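Long-range contacts in rhusiopathiae surface protein B (Erysipelothrix rhusiopathiae, PDB 3V10), which probably binds collagen at the bacterial cell surface, the part described here being its collagen-binding region, built from immunoglobulin-like domains of the DEv-IgG type: residues I165-T170 with L185-P190; S196-I201 with S281-K286; I215-E220 with T259-T264. One frame throughout, in Å; residues are numbered along the deposited sequence.

Contact 1: residues I165-T170 with L185-P190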
ATOM      1  N   ILE A 165       7.090 -23.265   4.170  1.00 21.60           N
ATOM      2  CA  ILE A 165       5.709 -22.975   4.556  1.00 19.79           C
ATOM      3  C   ILE A 165       4.759 -23.398   3.443  1.00 17.63           C
ATOM      4  O   ILE A 165       4.824 -22.883   2.327  1.00 18.36           O
ATOM      5  CB  ILE A 165       5.509 -21.469   4.844  1.00 18.55           C
ATOM      6  CG1 ILE A 165       6.471 -21.022   5.947  1.00 19.86           C
ATOM      7  CG2 ILE A 165       4.065 -21.196   5.264  1.00 18.60           C
ATOM      8  CD1 ILE A 165       6.355 -21.830   7.225  1.00 20.21           C
ATOM      9  N   PHE A 166       3.863 -24.325   3.758  1.00 16.09           N
ATOM     10  CA  PHE A 166       2.929 -24.826   2.764  1.00 13.56           C
ATOM     11  C   PHE A 166       1.980 -23.792   2.184  1.00 12.75           C
ATOM     12  O   PHE A 166       1.704 -23.816   0.989  1.00 12.98           O
ATOM     13  CB  PHE A 166       2.114 -25.986   3.331  1.00 14.78           C
ATOM     14  CG  PHE A 166       1.218 -26.631   2.319  1.00 11.10           C
ATOM     15  CD1 PHE A 166      -0.069 -26.152   2.098  1.00 13.18           C
ATOM     16  CD2 PHE A 166       1.672 -27.706   1.561  1.00 13.70           C
ATOM     17  CE1 PHE A 166      -0.888 -26.736   1.136  1.00 14.53           C
ATOM     18  CE2 PHE A 166       0.862 -28.295   0.597  1.00 13.40           C
ATOM     19  CZ  PHE A 166      -0.423 -27.809   0.383  1.00 14.77           C
ATOM     20  N   TYR A 167       1.467 -22.897   3.018  1.00 10.59           N
ATOM     21  CA  TYR A 167       0.536 -21.887   2.521  1.00  8.84           C
ATOM     22  C   TYR A 167       0.579 -20.574   3.274  1.00  9.40           C
ATOM     23  O   TYR A 167       0.615 -20.545   4.503  1.00  8.97           O
ATOM     24  CB  TYR A 167      -0.903 -22.422   2.567  1.00  9.73           C
ATOM     25  CG  TYR A 167      -1.965 -21.369   2.259  1.00  6.84           C
ATOM     26  CD1 TYR A 167      -2.098 -20.848   0.979  1.00  8.57           C
ATOM     27  CD2 TYR A 167      -2.798 -20.873   3.263  1.00  7.80           C
ATOM     28  CE1 TYR A 167      -3.034 -19.851   0.697  1.00  9.76           C
ATOM     29  CE2 TYR A 167      -3.738 -19.876   3.000  1.00  8.06           C
ATOM     30  CZ  TYR A 167      -3.847 -19.369   1.707  1.00  9.42           C
ATOM     31  OH  TYR A 167      -4.755 -18.382   1.416  1.00  7.31           O
ATOM     32  N   TRP A 168       0.579 -19.479   2.523  1.00  8.95           N
ATOM     33  CA  TRP A 168       0.532 -18.159   3.129  1.00  9.24           C
ATOM     34  C   TRP A 168       0.034 -17.188   2.073  1.00  7.77           C
ATOM     35  O   TRP A 168       0.175 -17.426   0.874  1.00  9.69           O
ATOM     36  CB  TRP A 168       1.900 -17.737   3.681  1.00 11.42           C
ATOM     37  CG  TRP A 168       2.860 -17.218   2.672  1.00 12.52           C
ATOM     38  CD1 TRP A 168       2.989 -15.924   2.249  1.00 14.97           C
ATOM     39  CD2 TRP A 168       3.843 -17.974   1.966  1.00 13.65           C
ATOM     40  NE1 TRP A 168       4.002 -15.829   1.322  1.00 15.19           N
ATOM     41  CE2 TRP A 168       4.541 -17.074   1.129  1.00 14.87           C
ATOM     42  CE3 TRP A 168       4.206 -19.327   1.958  1.00 15.34           C
ATOM     43  CZ2 TRP A 168       5.583 -17.485   0.290  1.00 16.57           C
ATOM     44  CZ3 TRP A 168       5.247 -19.736   1.122  1.00 15.76           C
ATOM     45  CH2 TRP A 168       5.920 -18.816   0.302  1.00 16.41           C
ATOM     46  N   LYS A 169      -0.580 -16.108   2.531  1.00  8.63           N
ATOM     47  CA  LYS A 169      -1.118 -15.104   1.635  1.00  9.18           C
ATOM     48  C   LYS A 169      -0.502 -13.743   1.943  1.00  8.48           C
ATOM     49  O   LYS A 169      -0.151 -13.454   3.082  1.00  8.95           O
ATOM     50  CB  LYS A 169      -2.636 -15.042   1.799  1.00 14.20           C
ATOM     51  CG  LYS A 169      -3.079 -14.629   3.179  1.00 20.11           C
ATOM     52  CD  LYS A 169      -3.507 -13.184   3.181  1.00 23.93           C
ATOM     53  CE  LYS A 169      -4.875 -13.022   2.547  1.00 26.51           C
ATOM     54  NZ  LYS A 169      -4.938 -13.564   1.166  1.00 25.94           N
ATOM     55  N   THR A 170      -0.367 -12.914   0.916  1.00  7.78           N
ATOM     56  CA  THR A 170       0.202 -11.585   1.089  1.00 10.13           C
ATOM     57  C   THR A 170      -0.577 -10.595   0.242  1.00 10.01           C
ATOM     58  O   THR A 170      -1.346 -10.984  -0.635  1.00 10.23           O
ATOM     59  CB  THR A 170       1.683 -11.533   0.655  1.00 11.45           C
ATOM     60  OG1 THR A 170       1.769 -11.676  -0.767  1.00 11.06           O
ATOM     61  CG2 THR A 170       2.473 -12.641   1.318  1.00 13.70           C
ATOM     62  N   LEU A 185      -1.842 -15.786  -3.243  1.00  7.68           N
ATOM     63  CA  LEU A 185      -2.145 -16.974  -2.446  1.00  8.76           C
ATOM     64  C   LEU A 185      -1.041 -17.962  -2.845  1.00  8.11           C
ATOM     65  O   LEU A 185      -1.022 -18.463  -3.967  1.00 10.85           O
ATOM     66  CB  LEU A 185      -3.519 -17.561  -2.801  1.00  7.99           C
ATOM     67  CG  LEU A 185      -4.745 -16.648  -2.740  1.00  5.24           C
ATOM     68  CD1 LEU A 185      -6.007 -17.490  -2.966  1.00  8.29           C
ATOM     69  CD2 LEU A 185      -4.812 -15.939  -1.402  1.00  7.25           C
ATOM     70  N   ASN A 186      -0.110 -18.226  -1.936  1.00 10.24           N
ATOM     71  CA  ASN A 186       1.002 -19.133  -2.223  1.00 11.68           C
ATOM     72  C   ASN A 186       0.695 -20.537  -1.722  1.00 10.78           C
ATOM     73  O   ASN A 186       0.830 -20.821  -0.534  1.00 11.70           O
ATOM     74  CB  ASN A 186       2.265 -18.586  -1.562  1.00 11.79           C
ATOM     75  CG  ASN A 186       2.525 -17.141  -1.939  1.00 12.98           C
ATOM     76  OD1 ASN A 186       3.046 -16.855  -3.016  1.00 15.20           O
ATOM     77  ND2 ASN A 186       2.137 -16.221  -1.067  1.00 11.38           N
ATOM     78  N   ILE A 187       0.306 -21.415  -2.643  1.00 11.58           N
ATOM     79  CA  ILE A 187      -0.075 -22.780  -2.304  1.00 12.39           C
ATOM     80  C   ILE A 187       0.968 -23.835  -2.633  1.00 13.99           C
ATOM     81  O   ILE A 187       1.388 -23.986  -3.779  1.00 14.40           O
ATOM     82  CB  ILE A 187      -1.388 -23.163  -3.014  1.00 12.47           C
ATOM     83  CG1 ILE A 187      -2.429 -22.067  -2.772  1.00 12.12           C
ATOM     84  CG2 ILE A 187      -1.894 -24.507  -2.499  1.00 13.33           C
ATOM     85  CD1 ILE A 187      -3.710 -22.240  -3.571  1.00 13.02           C
ATOM     86  N   ASN A 188       1.365 -24.568  -1.604  1.00 13.66           N
ATOM     87  CA  ASN A 188       2.347 -25.631  -1.730  1.00 13.28           C
ATOM     88  C   ASN A 188       3.710 -25.191  -2.247  1.00 15.00           C
ATOM     89  O   ASN A 188       4.198 -25.704  -3.258  1.00 16.93           O
ATOM     90  CB  ASN A 188       1.801 -26.757  -2.613  1.00 14.51           C
ATOM     91  CG  ASN A 188       2.547 -28.055  -2.406  1.00 16.84           C
ATOM     92  OD1 ASN A 188       3.448 -28.127  -1.570  1.00 15.40           O
ATOM     93  ND2 ASN A 188       2.181 -29.088  -3.158  1.00 15.39           N
ATOM     94  N   SER A 189       4.323 -24.236  -1.552  1.00 16.42           N
ATOM     95  CA  SER A 189       5.656 -23.764  -1.912  1.00 16.53           C
ATOM     96  C   SER A 189       6.657 -24.913  -1.760  1.00 17.51           C
ATOM     97  O   SER A 189       7.559 -25.066  -2.583  1.00 19.74           O
ATOM     98  CB  SER A 189       6.091 -22.600  -1.011  1.00 18.37           C
ATOM     99  OG  SER A 189       5.428 -21.395  -1.347  1.00 21.14           O
ATOM    100  N   PRO A 190       6.514 -25.735  -0.700  1.00 17.47           N
ATOM    101  CA  PRO A 190       7.426 -26.864  -0.467  1.00 18.80           C
ATOM    102  C   PRO A 190       7.377 -27.935  -1.550  1.00 18.86           C
ATOM    103  O   PRO A 190       8.286 -28.768  -1.648  1.00 21.01           O
ATOM    104  CB  PRO A 190       6.962 -27.417   0.879  1.00 17.57           C
ATOM    105  CG  PRO A 190       6.376 -26.220   1.561  1.00 19.07           C
ATOM    106  CD  PRO A 190       5.605 -25.568   0.447  1.00 18.02           C
TER
HETATM  107  O   HOH W   1       3.337 -21.873  -0.050  1.00 16.31           O
HETATM  108  O   HOH W   2       3.462 -13.690  -1.706  1.00 13.85           O
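Trp168 and Asn186 form an antiparallel hydrogen-bonded pair, and two donors of Asn186 converge on one carbonyl. Asn186 N reaches Trp168 O at 2.9 Å, nearly in line with the C=O bond, while Asn186 ND2 comes to the same oxygen from above the carbonyl plane at 3.0 Å. The return bond from Trp168 N to Asn186 O is weak. Past the strand end, Asn188 N donates to Phe166 O at 2.7 Å in a bent bond.

The flat groups are met over their faces. The Asn186 amide is stacked on the indole, the planes 25° apart, and Asn186 CB makes a CH-pi contact 3.8 Å from the centroid of the six-membered ring of Trp168, 8° off the normal. Trp168 chi1 (80°) sets CG between the backbone N and carbonyl carbon. Asn188 CA makes a second CH-pi contact over a face of the Phe166 ring, 4.0 Å from its centroid.

These strands make the beta hairpin 167-173/180-187, at one border of a five-stranded antiparallel sheet in the collagen-binding domain. On the other face Tyr167 lies alongside Ile187 and Leu185; its CD1 is 4.0 Å from Ile187 CG1, and its hydroxyl bonds to Ser281.

Two waters bridge the strands. One accepts from Ser189 N and lies within donating distance of Ile165 O and Asn186 O; another accepts from Asn186 ND2 at 2.9 Å and bonds Thr170 OG1.

Contact 2: residues S196-I201 with S281-K286; sequences SDVKVI and STIEYK
The Tyr285 ring meets Val198 CG2 obliquely and stacks on Phe166, just ahead of strand 167-173, while Val293 also touches the tyrosine side chain. Closer to the backbone, Tyr285 CB lies 3.8 Å from Val198 CG2, the two side chains running side by side.

Val200 and Ile283 form a non-hydrogen-bonded pair on the buried face. Ile283 chi1 (-173°) puts CG1 anti to the backbone N, 3.6 Å from Val200 CG2, and CD1 beyond it reaches Val198 CG1 at 4.0 Å. Tyr167 packs against both Val200 and Ile283.

Four backbone bonds flank that pair, two between Lys199 and Glu284 and two between Ile201 and Thr282; the straightest, Lys199 N to Glu284 O, measures 3.1 Å with an N-H...O angle of 163°. At the far end a side chain replaces the backbone acceptor: Lys286 N donates to Ser196 OG at 2.9 Å, and that hydroxyl donates a hydrogen bond to Asp197 O, also 2.9 Å away.

The strand axes lie 4.6 Å apart, their N-to-C directions 167° apart, close to antiparallel. With Lys199, Glu284 and Thr282 exposed on one face, the arrangement is that of one sheet of an immunoglobulin-like beta sandwich, packed by its Val200/Ile283 face against Tyr167 of the other.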
ATOM      1  N   SER A 196      -4.308 -35.588  -0.073  1.00 16.08           N
ATOM      2  CA  SER A 196      -5.727 -35.338  -0.316  1.00 14.30           C
ATOM      3  C   SER A 196      -5.846 -34.088  -1.172  1.00 15.66           C
ATOM      4  O   SER A 196      -4.844 -33.445  -1.471  1.00 15.77           O
ATOM      5  CB  SER A 196      -6.484 -35.119   1.000  1.00 15.36           C
ATOM      6  OG  SER A 196      -6.320 -33.793   1.481  1.00 14.99           O
ATOM      7  N   ASP A 197      -7.067 -33.750  -1.573  1.00 15.41           N
ATOM      8  CA  ASP A 197      -7.272 -32.546  -2.367  1.00 14.87           C
ATOM      9  C   ASP A 197      -6.951 -31.362  -1.456  1.00 14.49           C
ATOM     10  O   ASP A 197      -6.943 -31.495  -0.228  1.00 13.82           O
ATOM     11  CB  ASP A 197      -8.725 -32.430  -2.846  1.00 16.61           C
ATOM     12  CG  ASP A 197      -9.183 -33.622  -3.677  1.00 22.45           C
ATOM     13  OD1 ASP A 197      -8.357 -34.244  -4.380  1.00 21.87           O
ATOM     14  OD2 ASP A 197     -10.394 -33.921  -3.639  1.00 25.04           O
ATOM     15  N   VAL A 198      -6.680 -30.209  -2.053  1.00 11.42           N
ATOM     16  CA  VAL A 198      -6.370 -29.008  -1.284  1.00 11.75           C
ATOM     17  C   VAL A 198      -7.478 -27.991  -1.521  1.00 10.96           C
ATOM     18  O   VAL A 198      -7.894 -27.778  -2.659  1.00 11.85           O
ATOM     19  CB  VAL A 198      -5.019 -28.407  -1.721  1.00 10.28           C
ATOM     20  CG1 VAL A 198      -4.750 -27.115  -0.966  1.00 11.57           C
ATOM     21  CG2 VAL A 198      -3.895 -29.416  -1.458  1.00 11.24           C
ATOM     22  N   LYS A 199      -7.977 -27.377  -0.451  1.00  9.63           N
ATOM     23  CA  LYS A 199      -9.040 -26.388  -0.604  1.00  9.84           C
ATOM     24  C   LYS A 199      -8.759 -25.128   0.195  1.00  8.25           C
ATOM     25  O   LYS A 199      -8.418 -25.193   1.370  1.00  8.44           O
ATOM     26  CB  LYS A 199     -10.391 -26.970  -0.168  1.00  7.48           C
ATOM     27  CG  LYS A 199     -11.564 -26.005  -0.355  1.00  9.70           C
ATOM     28  CD  LYS A 199     -12.905 -26.679  -0.071  1.00 12.02           C
ATOM     29  CE  LYS A 199     -14.064 -25.737  -0.365  1.00 13.41           C
ATOM     30  NZ  LYS A 199     -15.376 -26.361  -0.020  1.00 15.72           N
ATOM     31  N   VAL A 200      -8.894 -23.981  -0.460  1.00  9.90           N
ATOM     32  CA  VAL A 200      -8.677 -22.699   0.200  1.00  8.71           C
ATOM     33  C   VAL A 200      -9.939 -21.872   0.031  1.00  8.66           C
ATOM     34  O   VAL A 200     -10.465 -21.764  -1.070  1.00  9.10           O
ATOM     35  CB  VAL A 200      -7.509 -21.904  -0.431  1.00  7.14           C
ATOM     36  CG1 VAL A 200      -7.437 -20.495   0.198  1.00 10.51           C
ATOM     37  CG2 VAL A 200      -6.203 -22.645  -0.220  1.00  7.85           C
ATOM     38  N   ILE A 201     -10.446 -21.323   1.128  1.00  7.42           N
ATOM     39  CA  ILE A 201     -11.620 -20.468   1.049  1.00  6.90           C
ATOM     40  C   ILE A 201     -11.134 -19.094   1.490  1.00  5.30           C
ATOM     41  O   ILE A 201     -10.758 -18.887   2.644  1.00  5.11           O
ATOM     42  CB  ILE A 201     -12.768 -20.951   1.960  1.00  8.35           C
ATOM     43  CG1 ILE A 201     -13.230 -22.346   1.523  1.00  9.87           C
ATOM     44  CG2 ILE A 201     -13.944 -19.977   1.866  1.00  8.20           C
ATOM     45  CD1 ILE A 201     -14.387 -22.894   2.333  1.00 11.09           C
ATOM     46  N   SER A 281      -8.355 -16.109   5.012  1.00  9.85           N
ATOM     47  CA  SER A 281      -8.548 -17.351   4.273  1.00  8.21           C
ATOM     48  C   SER A 281      -8.330 -18.559   5.169  1.00  9.16           C
ATOM     49  O   SER A 281      -7.677 -18.461   6.213  1.00  9.18           O
ATOM     50  CB  SER A 281      -7.597 -17.412   3.068  1.00  8.09           C
ATOM     51  OG  SER A 281      -6.236 -17.539   3.465  1.00  8.54           O
ATOM     52  N   THR A 282      -8.908 -19.688   4.771  1.00  9.40           N
ATOM     53  CA  THR A 282      -8.758 -20.934   5.506  1.00  9.11           C
ATOM     54  C   THR A 282      -8.327 -21.990   4.498  1.00  9.14           C
ATOM     55  O   THR A 282      -8.650 -21.900   3.315  1.00  7.53           O
ATOM     56  CB  THR A 282     -10.081 -21.360   6.195  1.00  9.75           C
ATOM     57  OG1 THR A 282     -11.096 -21.594   5.208  1.00 13.14           O
ATOM     58  CG2 THR A 282     -10.555 -20.263   7.143  1.00 13.15           C
ATOM     59  N   ILE A 283      -7.569 -22.975   4.957  1.00  7.32           N
ATOM     60  CA  ILE A 283      -7.116 -24.019   4.056  1.00  8.39           C
ATOM     61  C   ILE A 283      -7.235 -25.361   4.751  1.00  8.38           C
ATOM     62  O   ILE A 283      -7.148 -25.446   5.979  1.00  8.47           O
ATOM     63  CB  ILE A 283      -5.637 -23.778   3.617  1.00  7.78           C
ATOM     64  CG1 ILE A 283      -5.233 -24.795   2.546  1.00  8.87           C
ATOM     65  CG2 ILE A 283      -4.696 -23.863   4.825  1.00 11.09           C
ATOM     66  CD1 ILE A 283      -3.853 -24.559   1.977  1.00  9.76           C
ATOM     67  N   GLU A 284      -7.479 -26.400   3.966  1.00  8.77           N
ATOM     68  CA  GLU A 284      -7.571 -27.741   4.512  1.00  9.64           C
ATOM     69  C   GLU A 284      -7.001 -28.706   3.500  1.00  9.77           C
ATOM     70  O   GLU A 284      -7.230 -28.573   2.295  1.00  9.02           O
ATOM     71  CB  GLU A 284      -9.014 -28.126   4.829  1.00 11.79           C
ATOM     72  CG  GLU A 284      -9.097 -29.332   5.767  1.00 16.08           C
ATOM     73  CD  GLU A 284     -10.493 -29.562   6.306  1.00 20.49           C
ATOM     74  OE1 GLU A 284     -11.176 -30.489   5.824  1.00 23.72           O
ATOM     75  OE2 GLU A 284     -10.908 -28.802   7.209  1.00 20.75           O
ATOM     76  N   TYR A 285      -6.247 -29.673   4.007  1.00 10.27           N
ATOM     77  CA  TYR A 285      -5.626 -30.702   3.182  1.00  9.94           C
ATOM     78  C   TYR A 285      -4.938 -31.689   4.113  1.00 10.19           C
ATOM     79  O   TYR A 285      -4.833 -31.445   5.307  1.00 10.48           O
ATOM     80  CB  TYR A 285      -4.572 -30.091   2.255  1.00 10.78           C
ATOM     81  CG  TYR A 285      -3.439 -29.390   2.979  1.00  9.75           C
ATOM     82  CD1 TYR A 285      -3.628 -28.137   3.560  1.00 12.57           C
ATOM     83  CD2 TYR A 285      -2.189 -29.996   3.112  1.00 11.18           C
ATOM     84  CE1 TYR A 285      -2.601 -27.500   4.260  1.00 12.65           C
ATOM     85  CE2 TYR A 285      -1.156 -29.367   3.810  1.00 10.73           C
ATOM     86  CZ  TYR A 285      -1.370 -28.122   4.381  1.00 12.60           C
ATOM     87  OH  TYR A 285      -0.355 -27.503   5.082  1.00 13.82           O
ATOM     88  N   LYS A 286      -4.497 -32.815   3.565  1.00 12.04           N
ATOM     89  CA  LYS A 286      -3.753 -33.805   4.340  1.00 12.85           C
ATOM     90  C   LYS A 286      -2.315 -33.619   3.863  1.00 13.52           C
ATOM     91  O   LYS A 286      -2.070 -33.625   2.658  1.00 15.95           O
ATOM     92  CB  LYS A 286      -4.224 -35.225   4.017  1.00 13.57           C
ATOM     93  CG  LYS A 286      -5.485 -35.663   4.750  1.00 16.92           C
ATOM     94  CD  LYS A 286      -5.906 -37.056   4.305  1.00 20.65           C
ATOM     95  CE  LYS A 286      -7.200 -37.508   4.978  1.00 22.63           C
ATOM     96  NZ  LYS A 286      -6.962 -38.275   6.235  1.00 25.47           N
TER

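Contact 3: residues I215-E220 with T259-T264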
ATOM      1  N   ILE A 215      -7.910 -12.607 -11.970  1.00 10.53           N
ATOM      2  CA  ILE A 215      -7.290 -13.809 -11.412  1.00 10.32           C
ATOM      3  C   ILE A 215      -6.391 -14.557 -12.384  1.00 11.55           C
ATOM      4  O   ILE A 215      -6.823 -14.936 -13.469  1.00 11.38           O
ATOM      5  CB  ILE A 215      -8.355 -14.797 -10.915  1.00 11.31           C
ATOM      6  CG1 ILE A 215      -9.235 -14.122  -9.860  1.00 10.18           C
ATOM      7  CG2 ILE A 215      -7.683 -16.032 -10.336  1.00 11.62           C
ATOM      8  CD1 ILE A 215     -10.397 -14.983  -9.411  1.00 10.98           C
ATOM      9  N   MET A 216      -5.144 -14.774 -11.980  1.00 11.29           N
ATOM     10  CA  MET A 216      -4.186 -15.506 -12.796  1.00 12.55           C
ATOM     11  C   MET A 216      -3.503 -16.509 -11.869  1.00 12.34           C
ATOM     12  O   MET A 216      -3.603 -16.393 -10.651  1.00  9.59           O
ATOM     13  CB  MET A 216      -3.158 -14.550 -13.406  1.00 11.76           C
ATOM     14  CG  MET A 216      -3.755 -13.461 -14.310  1.00 15.41           C
ATOM     15  SD  MET A 216      -4.428 -14.075 -15.877  1.00  9.97           S
ATOM     16  CE  MET A 216      -6.111 -13.646 -15.765  1.00 21.45           C
ATOM     17  N   VAL A 217      -2.820 -17.500 -12.430  1.00 11.15           N
ATOM     18  CA  VAL A 217      -2.161 -18.501 -11.594  1.00 11.50           C
ATOM     19  C   VAL A 217      -0.785 -18.893 -12.112  1.00 12.96           C
ATOM     20  O   VAL A 217      -0.621 -19.140 -13.298  1.00 15.92           O
ATOM     21  CB  VAL A 217      -2.999 -19.803 -11.515  1.00 11.54           C
ATOM     22  CG1 VAL A 217      -2.384 -20.758 -10.511  1.00 12.54           C
ATOM     23  CG2 VAL A 217      -4.439 -19.486 -11.148  1.00 13.79           C
ATOM     24  N   ASP A 218       0.201 -18.930 -11.224  1.00 14.16           N
ATOM     25  CA  ASP A 218       1.533 -19.370 -11.607  1.00 17.37           C
ATOM     26  C   ASP A 218       1.580 -20.831 -11.185  1.00 18.06           C
ATOM     27  O   ASP A 218       1.194 -21.171 -10.064  1.00 16.88           O
ATOM     28  CB  ASP A 218       2.617 -18.579 -10.877  1.00 18.68           C
ATOM     29  CG  ASP A 218       2.685 -17.141 -11.330  1.00 22.76           C
ATOM     30  OD1 ASP A 218       2.807 -16.915 -12.551  1.00 25.47           O
ATOM     31  OD2 ASP A 218       2.621 -16.237 -10.471  1.00 28.06           O
ATOM     32  N   VAL A 219       2.019 -21.696 -12.093  1.00 17.12           N
ATOM     33  CA  VAL A 219       2.100 -23.123 -11.814  1.00 17.39           C
ATOM     34  C   VAL A 219       3.533 -23.582 -12.019  1.00 18.21           C
ATOM     35  O   VAL A 219       4.038 -23.574 -13.141  1.00 17.29           O
ATOM     36  CB  VAL A 219       1.178 -23.920 -12.754  1.00 17.44           C
ATOM     37  CG1 VAL A 219       1.210 -25.405 -12.399  1.00 20.47           C
ATOM     38  CG2 VAL A 219      -0.232 -23.379 -12.663  1.00 19.64           C
ATOM     39  N   GLU A 220       4.187 -23.974 -10.929  1.00 19.23           N
ATOM     40  CA  GLU A 220       5.571 -24.422 -11.002  1.00 21.25           C
ATOM     41  C   GLU A 220       5.743 -25.861 -10.529  1.00 21.34           C
ATOM     42  O   GLU A 220       5.300 -26.229  -9.446  1.00 21.32           O
ATOM     43  CB  GLU A 220       6.466 -23.504 -10.169  1.00 22.52           C
ATOM     44  CG  GLU A 220       7.939 -23.872 -10.239  1.00 25.33           C
ATOM     45  CD  GLU A 220       8.800 -22.987  -9.371  1.00 27.75           C
ATOM     46  OE1 GLU A 220       8.625 -23.015  -8.132  1.00 29.93           O
ATOM     47  OE2 GLU A 220       9.651 -22.263  -9.931  1.00 28.87           O
ATOM     48  N   THR A 259       3.630 -29.590  -6.706  1.00 17.57           N
ATOM     49  CA  THR A 259       3.445 -28.414  -7.543  1.00 17.64           C
ATOM     50  C   THR A 259       3.061 -27.190  -6.721  1.00 16.49           C
ATOM     51  O   THR A 259       2.211 -27.272  -5.835  1.00 15.97           O
ATOM     52  CB  THR A 259       2.351 -28.669  -8.601  1.00 16.15           C
ATOM     53  OG1 THR A 259       2.736 -29.778  -9.426  1.00 19.53           O
ATOM     54  CG2 THR A 259       2.153 -27.442  -9.480  1.00 18.34           C
ATOM     55  N   THR A 260       3.704 -26.063  -7.016  1.00 16.67           N
ATOM     56  CA  THR A 260       3.419 -24.814  -6.323  1.00 15.59           C
ATOM     57  C   THR A 260       2.461 -23.990  -7.171  1.00 16.52           C
ATOM     58  O   THR A 260       2.702 -23.772  -8.361  1.00 17.64           O
ATOM     59  CB  THR A 260       4.695 -23.980  -6.096  1.00 17.43           C
ATOM     60  OG1 THR A 260       5.606 -24.710  -5.268  1.00 18.20           O
ATOM     61  CG2 THR A 260       4.358 -22.656  -5.421  1.00 16.03           C
ATOM     62  N   PHE A 261       1.374 -23.540  -6.555  1.00 15.82           N
ATOM     63  CA  PHE A 261       0.379 -22.732  -7.241  1.00 15.98           C
ATOM     64  C   PHE A 261       0.326 -21.363  -6.595  1.00 15.63           C
ATOM     65  O   PHE A 261       0.070 -21.243  -5.397  1.00 17.12           O
ATOM     66  CB  PHE A 261      -1.001 -23.382  -7.146  1.00 17.06           C
ATOM     67  CG  PHE A 261      -1.096 -24.709  -7.838  1.00 17.08           C
ATOM     68  CD1 PHE A 261      -1.384 -24.782  -9.195  1.00 16.51           C
ATOM     69  CD2 PHE A 261      -0.883 -25.886  -7.131  1.00 17.54           C
ATOM     70  CE1 PHE A 261      -1.462 -26.015  -9.843  1.00 19.55           C
ATOM     71  CE2 PHE A 261      -0.958 -27.121  -7.767  1.00 18.85           C
ATOM     72  CZ  PHE A 261      -1.250 -27.185  -9.127  1.00 17.79           C
ATOM     73  N   THR A 262       0.584 -20.331  -7.387  1.00 14.79           N
ATOM     74  CA  THR A 262       0.538 -18.970  -6.889  1.00 13.62           C
ATOM     75  C   THR A 262      -0.649 -18.285  -7.545  1.00 13.99           C
ATOM     76  O   THR A 262      -0.585 -17.891  -8.707  1.00 13.90           O
ATOM     77  CB  THR A 262       1.821 -18.197  -7.234  1.00 14.34           C
ATOM     78  OG1 THR A 262       2.960 -18.928  -6.759  1.00 14.64           O
ATOM     79  CG2 THR A 262       1.808 -16.825  -6.578  1.00 14.03           C
ATOM     80  N   VAL A 263      -1.743 -18.181  -6.798  1.00 12.61           N
ATOM     81  CA  VAL A 263      -2.950 -17.536  -7.293  1.00 11.31           C
ATOM     82  C   VAL A 263      -2.865 -16.043  -6.994  1.00 12.64           C
ATOM     83  O   VAL A 263      -2.703 -15.644  -5.839  1.00 11.90           O
ATOM     84  CB  VAL A 263      -4.219 -18.111  -6.606  1.00 10.13           C
ATOM     85  CG1 VAL A 263      -5.461 -17.394  -7.109  1.00 11.25           C
ATOM     86  CG2 VAL A 263      -4.330 -19.608  -6.878  1.00  8.51           C
ATOM     87  N   THR A 264      -2.968 -15.218  -8.033  1.00 10.66           N
ATOM     88  CA  THR A 264      -2.913 -13.776  -7.850  1.00 11.54           C
ATOM     89  C   THR A 264      -4.212 -13.136  -8.323  1.00  9.18           C
ATOM     90  O   THR A 264      -4.905 -13.670  -9.187  1.00  8.61           O
ATOM     91  CB  THR A 264      -1.727 -13.147  -8.622  1.00 12.61           C
ATOM     92  OG1 THR A 264      -1.853 -13.429 -10.021  1.00 10.43           O
ATOM     93  CG2 THR A 264      -0.407 -13.714  -8.112  1.00 13.84           C
TER
HETATM   94  O   HOH W   3      -0.146 -15.797 -10.382  1.00 24.88           O
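Antiparallel strand pairing joins Met216-Glu220 to Thr260-Thr264, inside the five-stranded sheet of the collagen-binding domain, where strand 260-269 also pairs with 180-187 and strand 208-221 with 224-229. The axes approach to 4.5 Å at 166°. Six backbone bonds support the assignment, two each for Met216 with Thr264, Asp218 with Thr262 and Glu220 with Thr260. They are close to straight, the Glu220 N to Thr260 O bond having an N-H...O angle of 174°.

On the buried face Val219 lies alongside Phe261, its CG1 3.7 Å from Phe261 CE1. Thr259 CG2 sits over one face of the phenylalanine ring toward its rim, and touches Val219 CG1 at 3.7 Å. Val217 CG1 comes to the ring edge. Ile251, from strand 246-251 of the other sheet, also touches Phe261.

Asp218 and Thr262 meet on the partly exposed face, CB to CB at 3.7 Å. A water donates to Thr262 O at 2.7 Å, bonds Thr264 OG1 at 2.9 Å and gives Asp218 OD2 a weak bond, while Asp218 OD1 is bonded to His227. Glu220 forms a salt bridge with Lys191, which also bonds Thr260 OG1; that hydroxyl is hydrogen-bonded to Asn188 O as well.

The two faces thus differ in chemistry: the Val217, Val219, Phe261 and Val263 face is apolar, whereas the carboxylates of Asp218 and Glu220 have partners beyond this strand pair, and the nearby lysine probably favours a charged Glu220.

In the fold
From the N terminus, contact 1 closes first, ending the short hairpin loop between 165-170 and 185-190. The chain then enters the other sheet at 196-201, opening a long loop that contact 2 closes only at 281-286. Contact 3 is nested inside that loop: 215-220 and 259-264 meet after the chain has returned to the first sheet. Contacts 1 and 3 share this sheet, because strands 180-187 and 260-269 are neighbours, and their centres lie 10 Å apart. Contact 2 belongs to the facing sheet and touches contact 1 through Phe166 and Tyr167, but its nearest atoms stay about 7 Å from contact 3.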